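Local coordinates for molybdopterin synthase catalytic subunit (Helicobacter pylori, PDB 3RPF), which probably converts precursor Z into molybdopterin, building its dithiolene group with two sulfur atoms delivered by the partner subunit MoaD, at residues L57-W65 with N110-I121; L72-H80 with F92-N103. All coordinates share one frame; numbering follows the deposited sequence.

Interaction 1. Residues L57-W65 with N110-I121. With EDO (1,2-ethanediol), chain F.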
loop_
_atom_site.group_PDB
_atom_site.type_symbol
_atom_site.label_atom_id
_atom_site.label_comp_id
_atom_site.label_asym_id
_atom_site.label_seq_id
_atom_site.Cartn_x
_atom_site.Cartn_y
_atom_site.Cartn_z
ATOM N N LEU A 57 25.459 -1.857 -3.978
ATOM C CA LEU A 57 24.651 -3.061 -4.157
ATOM C C LEU A 57 23.177 -2.714 -4.028
ATOM O O LEU A 57 22.346 -3.232 -4.772
ATOM C CB LEU A 57 25.053 -4.151 -3.157
ATOM C CG LEU A 57 24.173 -5.407 -3.155
ATOM C CD1 LEU A 57 24.065 -6.017 -4.540
ATOM C CD2 LEU A 57 24.728 -6.411 -2.151
ATOM N N LEU A 58 22.843 -1.819 -3.105
ATOM C CA LEU A 58 21.453 -1.362 -3.006
ATOM C C LEU A 58 20.971 -0.800 -4.348
ATOM O O LEU A 58 19.865 -1.123 -4.810
ATOM C CB LEU A 58 21.295 -0.322 -1.893
ATOM C CG LEU A 58 19.876 0.252 -1.854
ATOM C CD1 LEU A 58 18.904 -0.875 -1.579
ATOM C CD2 LEU A 58 19.771 1.335 -0.798
ATOM N N LYS A 59 21.807 0.010 -4.992
ATOM C CA LYS A 59 21.438 0.617 -6.270
ATOM C C LYS A 59 21.111 -0.427 -7.327
ATOM O O LYS A 59 20.092 -0.333 -8.026
ATOM C CB LYS A 59 22.561 1.531 -6.779
ATOM N N THR A 60 21.975 -1.423 -7.462
ATOM C CA THR A 60 21.787 -2.436 -8.501
ATOM C C THR A 60 20.605 -3.335 -8.169
ATOM O O THR A 60 19.735 -3.574 -9.022
ATOM C CB THR A 60 23.063 -3.276 -8.709
ATOM O OG1 THR A 60 23.392 -3.967 -7.500
ATOM C CG2 THR A 60 24.228 -2.376 -9.114
ATOM N N TRP A 61 20.561 -3.828 -6.936
ATOM C CA TRP A 61 19.396 -4.587 -6.471
ATOM C C TRP A 61 18.087 -3.859 -6.786
ATOM O O TRP A 61 17.139 -4.445 -7.334
ATOM C CB TRP A 61 19.491 -4.854 -4.950
ATOM C CG TRP A 61 18.293 -5.608 -4.409
ATOM C CD1 TRP A 61 18.077 -6.961 -4.458
ATOM C CD2 TRP A 61 17.138 -5.046 -3.759
ATOM N NE1 TRP A 61 16.869 -7.272 -3.864
ATOM C CE2 TRP A 61 16.272 -6.114 -3.434
ATOM C CE3 TRP A 61 16.755 -3.744 -3.423
ATOM C CZ2 TRP A 61 15.041 -5.917 -2.799
ATOM C CZ3 TRP A 61 15.526 -3.547 -2.784
ATOM C CH2 TRP A 61 14.691 -4.629 -2.477
ATOM N N PHE A 62 18.013 -2.580 -6.433
ATOM C CA PHE A 62 16.762 -1.877 -6.632
ATOM C C PHE A 62 16.504 -1.658 -8.118
ATOM O O PHE A 62 15.360 -1.691 -8.560
ATOM C CB PHE A 62 16.699 -0.551 -5.878
ATOM C CG PHE A 62 15.380 0.163 -6.068
ATOM C CD1 PHE A 62 14.249 -0.275 -5.402
ATOM C CD2 PHE A 62 15.255 1.218 -6.964
ATOM C CE1 PHE A 62 13.013 0.347 -5.592
ATOM C CE2 PHE A 62 14.019 1.848 -7.157
ATOM C CZ PHE A 62 12.904 1.408 -6.470
ATOM N N GLU A 63 17.559 -1.449 -8.899
ATOM C CA GLU A 63 17.349 -1.143 -10.319
ATOM C C GLU A 63 16.657 -2.306 -11.020
ATOM O O GLU A 63 15.869 -2.103 -11.956
ATOM C CB GLU A 63 18.660 -0.762 -11.015
ATOM C CG GLU A 63 18.510 0.380 -12.029
ATOM C CD GLU A 63 18.204 1.719 -11.367
ATOM O OE1 GLU A 63 18.393 1.828 -10.135
ATOM O OE2 GLU A 63 17.780 2.663 -12.075
ATOM N N LYS A 64 16.929 -3.530 -10.567
ATOM C CA LYS A 64 16.229 -4.695 -11.118
ATOM C C LYS A 64 14.734 -4.648 -10.800
ATOM O O LYS A 64 13.912 -4.997 -11.638
ATOM C CB LYS A 64 16.834 -6.001 -10.612
ATOM N N TRP A 65 14.381 -4.227 -9.593
ATOM C CA TRP A 65 12.972 -4.111 -9.238
ATOM C C TRP A 65 12.309 -2.980 -10.015
ATOM O O TRP A 65 11.191 -3.132 -10.525
ATOM C CB TRP A 65 12.803 -3.874 -7.733
ATOM C CG TRP A 65 12.595 -5.134 -6.932
ATOM C CD1 TRP A 65 13.482 -5.707 -6.053
ATOM C CD2 TRP A 65 11.438 -5.973 -6.938
ATOM N NE1 TRP A 65 12.936 -6.849 -5.512
ATOM C CE2 TRP A 65 11.686 -7.032 -6.037
ATOM C CE3 TRP A 65 10.203 -5.924 -7.604
ATOM C CZ2 TRP A 65 10.743 -8.036 -5.794
ATOM C CZ3 TRP A 65 9.276 -6.922 -7.358
ATOM C CH2 TRP A 65 9.549 -7.963 -6.464
ATOM N N ASN A 110 4.931 -7.456 -3.328
ATOM C CA ASN A 110 6.103 -8.276 -3.615
ATOM C C ASN A 110 7.404 -7.533 -3.323
ATOM O O ASN A 110 8.341 -8.096 -2.754
ATOM C CB ASN A 110 6.078 -8.760 -5.065
ATOM C CG ASN A 110 4.969 -9.769 -5.329
ATOM O OD1 ASN A 110 4.481 -10.425 -4.411
ATOM N ND2 ASN A 110 4.573 -9.898 -6.588
ATOM N N PHE A 111 7.462 -6.265 -3.704
ATOM C CA PHE A 111 8.661 -5.475 -3.436
ATOM C C PHE A 111 8.959 -5.344 -1.951
ATOM O O PHE A 111 10.085 -5.587 -1.511
ATOM C CB PHE A 111 8.546 -4.072 -4.021
ATOM C CG PHE A 111 9.685 -3.166 -3.624
ATOM C CD1 PHE A 111 10.950 -3.366 -4.155
ATOM C CD2 PHE A 111 9.494 -2.128 -2.735
ATOM C CE1 PHE A 111 12.006 -2.551 -3.812
ATOM C CE2 PHE A 111 10.558 -1.302 -2.376
ATOM C CZ PHE A 111 11.819 -1.523 -2.923
ATOM N N ILE A 112 7.960 -4.938 -1.173
ATOM C CA ILE A 112 8.194 -4.673 0.245
ATOM C C ILE A 112 8.718 -5.914 0.956
ATOM O O ILE A 112 9.610 -5.822 1.802
ATOM C CB ILE A 112 6.922 -4.121 0.949
ATOM C CG1 ILE A 112 6.502 -2.808 0.294
ATOM C CG2 ILE A 112 7.196 -3.898 2.439
ATOM C CD1 ILE A 112 5.173 -2.252 0.814
ATOM N N GLU A 113 8.179 -7.076 0.599
ATOM C CA GLU A 113 8.601 -8.336 1.213
ATOM C C GLU A 113 10.036 -8.676 0.808
ATOM O O GLU A 113 10.848 -9.062 1.646
ATOM C CB GLU A 113 7.648 -9.469 0.814
ATOM C CG GLU A 113 8.051 -10.874 1.292
ATOM C CD GLU A 113 7.916 -11.072 2.800
ATOM O OE1 GLU A 113 7.684 -10.079 3.526
ATOM O OE2 GLU A 113 8.045 -12.228 3.266
ATOM N N ASP A 114 10.352 -8.515 -0.473
ATOM C CA ASP A 114 11.713 -8.768 -0.940
ATOM C C ASP A 114 12.686 -7.799 -0.289
ATOM O O ASP A 114 13.785 -8.187 0.120
ATOM C CB ASP A 114 11.793 -8.650 -2.456
ATOM C CG ASP A 114 13.045 -9.311 -3.020
ATOM O OD1 ASP A 114 13.186 -10.534 -2.826
ATOM O OD2 ASP A 114 13.880 -8.626 -3.645
ATOM N N PHE A 115 12.280 -6.540 -0.197
ATOM C CA PHE A 115 13.104 -5.511 0.416
ATOM C C PHE A 115 13.492 -5.883 1.850
ATOM O O PHE A 115 14.668 -5.863 2.219
ATOM C CB PHE A 115 12.371 -4.170 0.398
ATOM C CG PHE A 115 13.101 -3.075 1.133
ATOM C CD1 PHE A 115 14.000 -2.270 0.471
ATOM C CD2 PHE A 115 12.892 -2.868 2.487
ATOM C CE1 PHE A 115 14.689 -1.270 1.139
ATOM C CE2 PHE A 115 13.580 -1.865 3.162
ATOM C CZ PHE A 115 14.477 -1.070 2.478
ATOM N N LYS A 116 12.503 -6.226 2.663
ATOM C CA LYS A 116 12.777 -6.566 4.052
ATOM C C LYS A 116 13.866 -7.627 4.174
ATOM O O LYS A 116 14.695 -7.557 5.073
ATOM C CB LYS A 116 11.505 -7.059 4.740
ATOM N N HIS A 117 13.855 -8.611 3.274
ATOM C CA HIS A 117 14.723 -9.783 3.412
ATOM C C HIS A 117 16.040 -9.686 2.640
ATOM O O HIS A 117 16.947 -10.494 2.860
ATOM C CB HIS A 117 13.990 -11.059 2.970
ATOM C CG HIS A 117 12.837 -11.444 3.849
ATOM N ND1 HIS A 117 11.853 -12.319 3.440
ATOM C CD2 HIS A 117 12.513 -11.079 5.113
ATOM C CE1 HIS A 117 10.973 -12.474 4.412
ATOM N NE2 HIS A 117 11.349 -11.733 5.439
ATOM N N ASN A 118 16.166 -8.707 1.750
ATOM C CA ASN A 118 17.279 -8.734 0.803
ATOM C C ASN A 118 18.017 -7.422 0.572
ATOM O O ASN A 118 19.120 -7.418 0.028
ATOM C CB ASN A 118 16.815 -9.290 -0.541
ATOM C CG ASN A 118 16.453 -10.752 -0.465
ATOM O OD1 ASN A 118 17.328 -11.611 -0.353
ATOM N ND2 ASN A 118 15.156 -11.049 -0.526
ATOM N N ALA A 119 17.426 -6.305 0.961
ATOM C CA ALA A 119 18.103 -5.041 0.724
ATOM C C ALA A 119 19.286 -5.016 1.664
ATOM O O ALA A 119 19.154 -5.346 2.841
ATOM C CB ALA A 119 17.186 -3.859 0.974
ATOM N N PRO A 120 20.462 -4.667 1.129
ATOM C CA PRO A 120 21.693 -4.634 1.930
ATOM C C PRO A 120 21.691 -3.398 2.811
ATOM O O PRO A 120 22.307 -2.390 2.468
ATOM C CB PRO A 120 22.790 -4.558 0.872
ATOM C CG PRO A 120 22.134 -3.831 -0.299
ATOM C CD PRO A 120 20.685 -4.276 -0.277
ATOM N N ILE A 121 20.948 -3.471 3.915
ATOM C CA ILE A 121 20.841 -2.374 4.871
ATOM C C ILE A 121 20.903 -2.947 6.284
ATOM O O ILE A 121 20.300 -3.991 6.549
ATOM C CB ILE A 121 19.522 -1.606 4.702
ATOM C CG1 ILE A 121 19.441 -0.966 3.307
ATOM C CG2 ILE A 121 19.379 -0.564 5.797
ATOM C CD1 ILE A 121 18.096 -0.245 3.028
HETATM C C1 EDO F . 21.011 -8.104 -3.320
HETATM O O1 EDO F . 21.092 -9.296 -4.118
HETATM C C2 EDO F . 21.274 -8.427 -1.847
HETATM O O2 EDO F . 20.424 -9.499 -1.411
#

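Interaction 2. Residues L72-H80 with F92-N103. With SO4 (sulfate ion), chain E.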
loop_
_atom_site.group_PDB
_atom_site.type_symbol
_atom_site.label_atom_id
_atom_site.label_comp_id
_atom_site.label_asym_id
_atom_site.label_seq_id
_atom_site.Cartn_x
_atom_site.Cartn_y
_atom_site.Cartn_z
ATOM N N LEU A 72 5.817 -3.762 -16.443
ATOM C CA LEU A 72 4.400 -3.983 -16.154
ATOM C C LEU A 72 3.612 -2.686 -16.130
ATOM O O LEU A 72 2.459 -2.673 -15.717
ATOM C CB LEU A 72 4.228 -4.700 -14.817
ATOM C CG LEU A 72 4.741 -6.134 -14.737
ATOM C CD1 LEU A 72 4.412 -6.726 -13.382
ATOM C CD2 LEU A 72 4.126 -6.966 -15.829
ATOM N N GLY A 73 4.233 -1.590 -16.556
ATOM C CA GLY A 73 3.531 -0.314 -16.613
ATOM C C GLY A 73 3.473 0.390 -15.266
ATOM O O GLY A 73 2.688 1.316 -15.080
ATOM N N VAL A 74 4.310 -0.041 -14.327
ATOM C CA VAL A 74 4.312 0.522 -12.976
ATOM C C VAL A 74 5.610 1.272 -12.662
ATOM O O VAL A 74 6.700 0.756 -12.905
ATOM C CB VAL A 74 4.126 -0.599 -11.942
ATOM C CG1 VAL A 74 4.325 -0.083 -10.515
ATOM C CG2 VAL A 74 2.738 -1.232 -12.109
ATOM N N VAL A 75 5.481 2.486 -12.126
ATOM C CA VAL A 75 6.619 3.236 -11.614
ATOM C C VAL A 75 6.863 2.887 -10.157
ATOM O O VAL A 75 6.000 3.101 -9.294
ATOM C CB VAL A 75 6.406 4.742 -11.692
ATOM C CG1 VAL A 75 7.550 5.473 -10.983
ATOM C CG2 VAL A 75 6.319 5.189 -13.145
ATOM N N LEU A 76 8.043 2.357 -9.881
ATOM C CA LEU A 76 8.385 1.969 -8.521
ATOM C C LEU A 76 9.606 2.756 -8.095
ATOM O O LEU A 76 10.656 2.685 -8.743
ATOM C CB LEU A 76 8.672 0.472 -8.475
ATOM C CG LEU A 76 9.074 -0.121 -7.120
ATOM C CD1 LEU A 76 7.934 -0.005 -6.098
ATOM C CD2 LEU A 76 9.495 -1.582 -7.292
ATOM N N LYS A 77 9.470 3.528 -7.020
ATOM C CA LYS A 77 10.605 4.296 -6.490
ATOM C C LYS A 77 10.658 4.183 -4.991
ATOM O O LYS A 77 9.654 3.838 -4.346
ATOM C CB LYS A 77 10.485 5.767 -6.890
ATOM C CG LYS A 77 10.460 5.952 -8.401
ATOM C CD LYS A 77 10.345 7.417 -8.777
ATOM C CE LYS A 77 10.457 7.582 -10.290
ATOM N NZ LYS A 77 10.456 9.019 -10.688
HETATM N N MSE A 78 11.833 4.457 -4.425
HETATM C CA MSE A 78 11.986 4.388 -2.985
HETATM C C MSE A 78 13.001 5.404 -2.469
HETATM O O MSE A 78 13.814 5.962 -3.233
HETATM C CB MSE A 78 12.416 2.978 -2.570
HETATM C CG MSE A 78 13.843 2.631 -3.019
HETATM SE SE MSE A 78 14.570 1.082 -2.073
HETATM C CE MSE A 78 14.967 1.963 -0.388
ATOM N N ALA A 79 12.937 5.642 -1.164
ATOM C CA ALA A 79 13.912 6.473 -0.480
ATOM C C ALA A 79 14.158 5.818 0.854
ATOM O O ALA A 79 13.259 5.194 1.413
ATOM C CB ALA A 79 13.374 7.872 -0.270
ATOM N N HIS A 80 15.371 5.960 1.376
ATOM C CA HIS A 80 15.697 5.356 2.656
ATOM C C HIS A 80 16.694 6.245 3.373
ATOM O O HIS A 80 17.538 6.875 2.731
ATOM C CB HIS A 80 16.274 3.947 2.460
ATOM C CG HIS A 80 16.184 3.086 3.677
ATOM N ND1 HIS A 80 16.909 3.332 4.824
ATOM C CD2 HIS A 80 15.439 1.978 3.941
ATOM C CE1 HIS A 80 16.616 2.425 5.738
ATOM N NE2 HIS A 80 15.726 1.592 5.224
ATOM N N PHE A 92 12.005 5.079 5.760
ATOM C CA PHE A 92 11.869 4.348 4.513
ATOM C C PHE A 92 10.530 4.731 3.902
ATOM O O PHE A 92 9.552 4.924 4.619
ATOM C CB PHE A 92 11.935 2.838 4.800
ATOM C CG PHE A 92 11.463 1.959 3.652
ATOM C CD1 PHE A 92 12.068 2.028 2.402
ATOM C CD2 PHE A 92 10.451 1.024 3.850
ATOM C CE1 PHE A 92 11.653 1.216 1.356
ATOM C CE2 PHE A 92 10.029 0.192 2.810
ATOM C CZ PHE A 92 10.635 0.289 1.551
ATOM N N LEU A 93 10.506 4.875 2.585
ATOM C CA LEU A 93 9.282 5.228 1.884
ATOM C C LEU A 93 9.368 4.629 0.508
ATOM O O LEU A 93 10.429 4.666 -0.132
ATOM C CB LEU A 93 9.135 6.752 1.786
ATOM C CG LEU A 93 7.868 7.261 1.094
ATOM C CD1 LEU A 93 7.339 8.524 1.761
ATOM C CD2 LEU A 93 8.147 7.513 -0.366
ATOM N N CYS A 94 8.273 4.042 0.042
ATOM C CA CYS A 94 8.247 3.617 -1.340
ATOM C C CYS A 94 6.895 3.809 -1.960
ATOM O O CYS A 94 5.865 3.900 -1.264
ATOM C CB CYS A 94 8.732 2.177 -1.485
ATOM S SG CYS A 94 7.677 0.961 -0.724
ATOM N N VAL A 95 6.904 3.918 -3.283
ATOM C CA VAL A 95 5.673 4.151 -4.032
ATOM C C VAL A 95 5.651 3.218 -5.216
ATOM O O VAL A 95 6.683 2.965 -5.848
ATOM C CB VAL A 95 5.598 5.604 -4.529
ATOM C CG1 VAL A 95 6.817 5.921 -5.409
ATOM C CG2 VAL A 95 4.307 5.852 -5.284
ATOM N N SER A 96 4.467 2.688 -5.495
ATOM C CA SER A 96 4.232 1.879 -6.669
ATOM C C SER A 96 3.001 2.506 -7.264
ATOM O O SER A 96 1.955 2.562 -6.592
ATOM C CB SER A 96 3.931 0.441 -6.250
ATOM O OG SER A 96 3.528 -0.338 -7.368
HETATM N N MSE A 97 3.103 3.004 -8.498
HETATM C CA MSE A 97 1.943 3.693 -9.099
HETATM C C MSE A 97 1.839 3.364 -10.572
HETATM O O MSE A 97 2.837 3.037 -11.215
HETATM C CB MSE A 97 2.065 5.211 -8.910
HETATM C CG MSE A 97 3.451 5.764 -9.344
HETATM SE SE MSE A 97 3.697 7.678 -9.011
HETATM C CE MSE A 97 5.655 7.744 -8.817
ATOM N N GLY A 98 0.629 3.431 -11.112
ATOM C CA GLY A 98 0.479 3.169 -12.514
ATOM C C GLY A 98 -0.919 3.460 -13.001
ATOM O O GLY A 98 -1.767 4.039 -12.297
ATOM N N LYS A 99 -1.168 3.039 -14.225
ATOM C CA LYS A 99 -2.465 3.224 -14.816
ATOM C C LYS A 99 -3.520 2.450 -14.038
ATOM O O LYS A 99 -4.542 3.029 -13.660
ATOM C CB LYS A 99 -2.419 2.795 -16.285
ATOM C CG LYS A 99 -3.770 2.768 -16.983
ATOM C CD LYS A 99 -3.569 2.599 -18.499
ATOM C CE LYS A 99 -4.780 1.961 -19.157
ATOM N NZ LYS A 99 -5.069 2.531 -20.510
ATOM N N ASN A 100 -3.261 1.164 -13.787
ATOM C CA ASN A 100 -4.236 0.262 -13.163
ATOM C C ASN A 100 -3.803 -0.204 -11.771
ATOM O O ASN A 100 -2.617 -0.343 -11.505
ATOM C CB ASN A 100 -4.472 -0.955 -14.056
ATOM C CG ASN A 100 -5.191 -0.599 -15.343
ATOM O OD1 ASN A 100 -4.593 -0.597 -16.421
ATOM N ND2 ASN A 100 -6.481 -0.297 -15.236
ATOM N N ARG A 101 -4.757 -0.457 -10.880
ATOM C CA ARG A 101 -4.378 -0.813 -9.515
ATOM C C ARG A 101 -3.783 -2.216 -9.411
ATOM O O ARG A 101 -3.013 -2.498 -8.507
ATOM C CB ARG A 101 -5.567 -0.699 -8.554
ATOM C CG ARG A 101 -6.333 -1.997 -8.399
ATOM C CD ARG A 101 -7.450 -1.885 -7.363
ATOM N NE ARG A 101 -8.101 -3.177 -7.158
ATOM C CZ ARG A 101 -8.994 -3.697 -7.995
ATOM N NH1 ARG A 101 -9.543 -4.879 -7.738
ATOM N NH2 ARG A 101 -9.345 -3.037 -9.092
ATOM N N LYS A 102 -4.155 -3.110 -10.316
ATOM C CA LYS A 102 -3.817 -4.515 -10.112
ATOM C C LYS A 102 -2.307 -4.766 -10.088
ATOM O O LYS A 102 -1.779 -5.304 -9.103
ATOM C CB LYS A 102 -4.541 -5.412 -11.119
ATOM C CG LYS A 102 -3.900 -6.785 -11.340
ATOM C CD LYS A 102 -4.661 -7.580 -12.413
ATOM C CE LYS A 102 -3.749 -8.551 -13.158
ATOM N NZ LYS A 102 -2.853 -7.871 -14.150
ATOM N N ASN A 103 -1.598 -4.375 -11.141
ATOM C CA ASN A 103 -0.144 -4.574 -11.143
ATOM C C ASN A 103 0.553 -3.728 -10.092
ATOM O O ASN A 103 1.542 -4.157 -9.502
ATOM C CB ASN A 103 0.473 -4.286 -12.515
ATOM C CG ASN A 103 -0.070 -5.186 -13.602
ATOM O OD1 ASN A 103 -0.679 -6.219 -13.325
ATOM N ND2 ASN A 103 0.156 -4.799 -14.852
HETATM S S SO4 E . -8.410 0.237 -11.470
HETATM O O1 SO4 E . -7.672 -0.767 -12.231
HETATM O O2 SO4 E . -7.556 1.389 -11.191
HETATM O O3 SO4 E . -9.559 0.655 -12.265
HETATM O O4 SO4 E . -8.866 -0.316 -10.196
HETATM O O HOH W 1 0.108 -1.739 -14.946
#

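Interaction 1. Residues L57-W65 with N110-I121
Trp61 of helix 55-71 is a knob set among Phe111, Asp114, Phe115 and Asn118 of helix 101-118, and its side chain can be followed outward from CB. CG lies anti to the backbone N (chi1 179°), which carries the indole across to the facing helix. CB and CG lie beside C1 of a 1,2-ethanediol, probably from the crystallisation liquor, which comes nearest at CD1; its O2 donates to Asn118 O. NE1 gives a weak, bent hydrogen bond to Asp114 OD2, and the neighbouring CZ2 has the same oxygen at the ring edge, 3.1 Å away. At the far end, CH2 stands 3.4 Å from Phe115 CA and also meets Phe111 CE1, while CZ3 touches Phe115 CD1. The two indole faces are bounded by Trp65 CD1 on one side and Ala119 CB on the other.

The stronger grip on Asp114 comes from Trp65, whose NE1 donates to OD2 at 2.7 Å with an N-H...O angle of 170°. The oxygen lies in the indole plane, yet the donor stands above the carboxylate plane. Two indole N-H groups thus converge on one carboxylate oxygen, which would tend to stabilise its negative charge. Phe111 turns its edge to the face of Trp65, with CD1 3.7 Å from Trp65 CG, and its CZ meets the edge of Phe62 at CE1. Beyond the helix, Pro120 CG packs 3.8 Å from Leu57 CG and lies against the Leu58 backbone.

The axes of segments 57-65 and 110-118 run nearly antiparallel, at 160°, and approach to 11.9 Å, a spacing consistent with the bulky rings between them. Trp61, Phe62, Trp65 and Phe111 form an aromatic cluster joining two antiparallel helices beside strand 74-82 of the MoaE fold.

Interaction 2. Residues L72-H80 with F92-N103
With chi1 at 179°, Leu76 places CG opposite its backbone N, bringing CD1 to 3.2 Å from Val95 O on the adjacent strand. Met97 CG instead sits between the backbone N and the carbonyl carbon (chi1 50°), and the extended selenomethionine runs alongside Val75, with CE 3.7 Å from Val75 CG1. Met78 CE reaches the edge of the Phe92 ring at CE1. His80 CD2 touches Phe92 CD1 at 3.7 Å, the two rings meeting obliquely.

These side chains belong to strands aligned antiparallel, with axes 4.6 Å apart. Val75-Met97, Lys77-Val95 and Ala79-Leu93 are hydrogen-bonded pairs, each closed by two N-H...O bonds; Val75 N to Met97 O measures 2.9 Å. Leu76, Met78, His80, Phe92, Cys94 and Ser96 share the face turned to helix 101-118, where Ser96 OG bonds to Ala104 O. Val75, Lys77, Leu93 and Met97 occupy the face toward helix 14-27, and Lys77 NZ forms a salt bridge with Glu24.

At the strand end, Asn103 ND2 donates to Leu72 O at 3.3 Å, in the carbonyl plane and on a lone pair, as a water also does. Val74 CG2 packs on Asn103 CB. Just before Asn103 in the chain, where strand 92-98 gives way to helix 101-118, a sulfate, probably from the crystallisation liquor, is held: Asn100 ND2 and Arg101 N bond to its O1, and Arg101 NH2 reaches O4 at 3.0 Å. Both residues are substrate-binding positions by similarity. The antiparallel strand pair of a mixed sheet thus delivers the start of this helix, whose sulfate site is consistent with part of the substrate pocket.

The centres of the two interactions lie about 14 Å apart, and both draw on helix 101-118. Along the chain, interaction 2 is nested inside the loop closed by interaction 1: helix 55-71 leads into strand 74-82, and strand 90-98 into helix 101-118. The antiparallel helices lie against the mixed sheet, and the contacts touch directly, as where Phe62 CE1 meets Met78 CG at 3.5 Å. Both also reach other chains. Glu113 in interaction 1 forms a salt bridge with Arg101 of the second MoaE subunit, while Ile121 and His80 bond to the MoaD partner, tying this helix-sheet core to the heterotetramer.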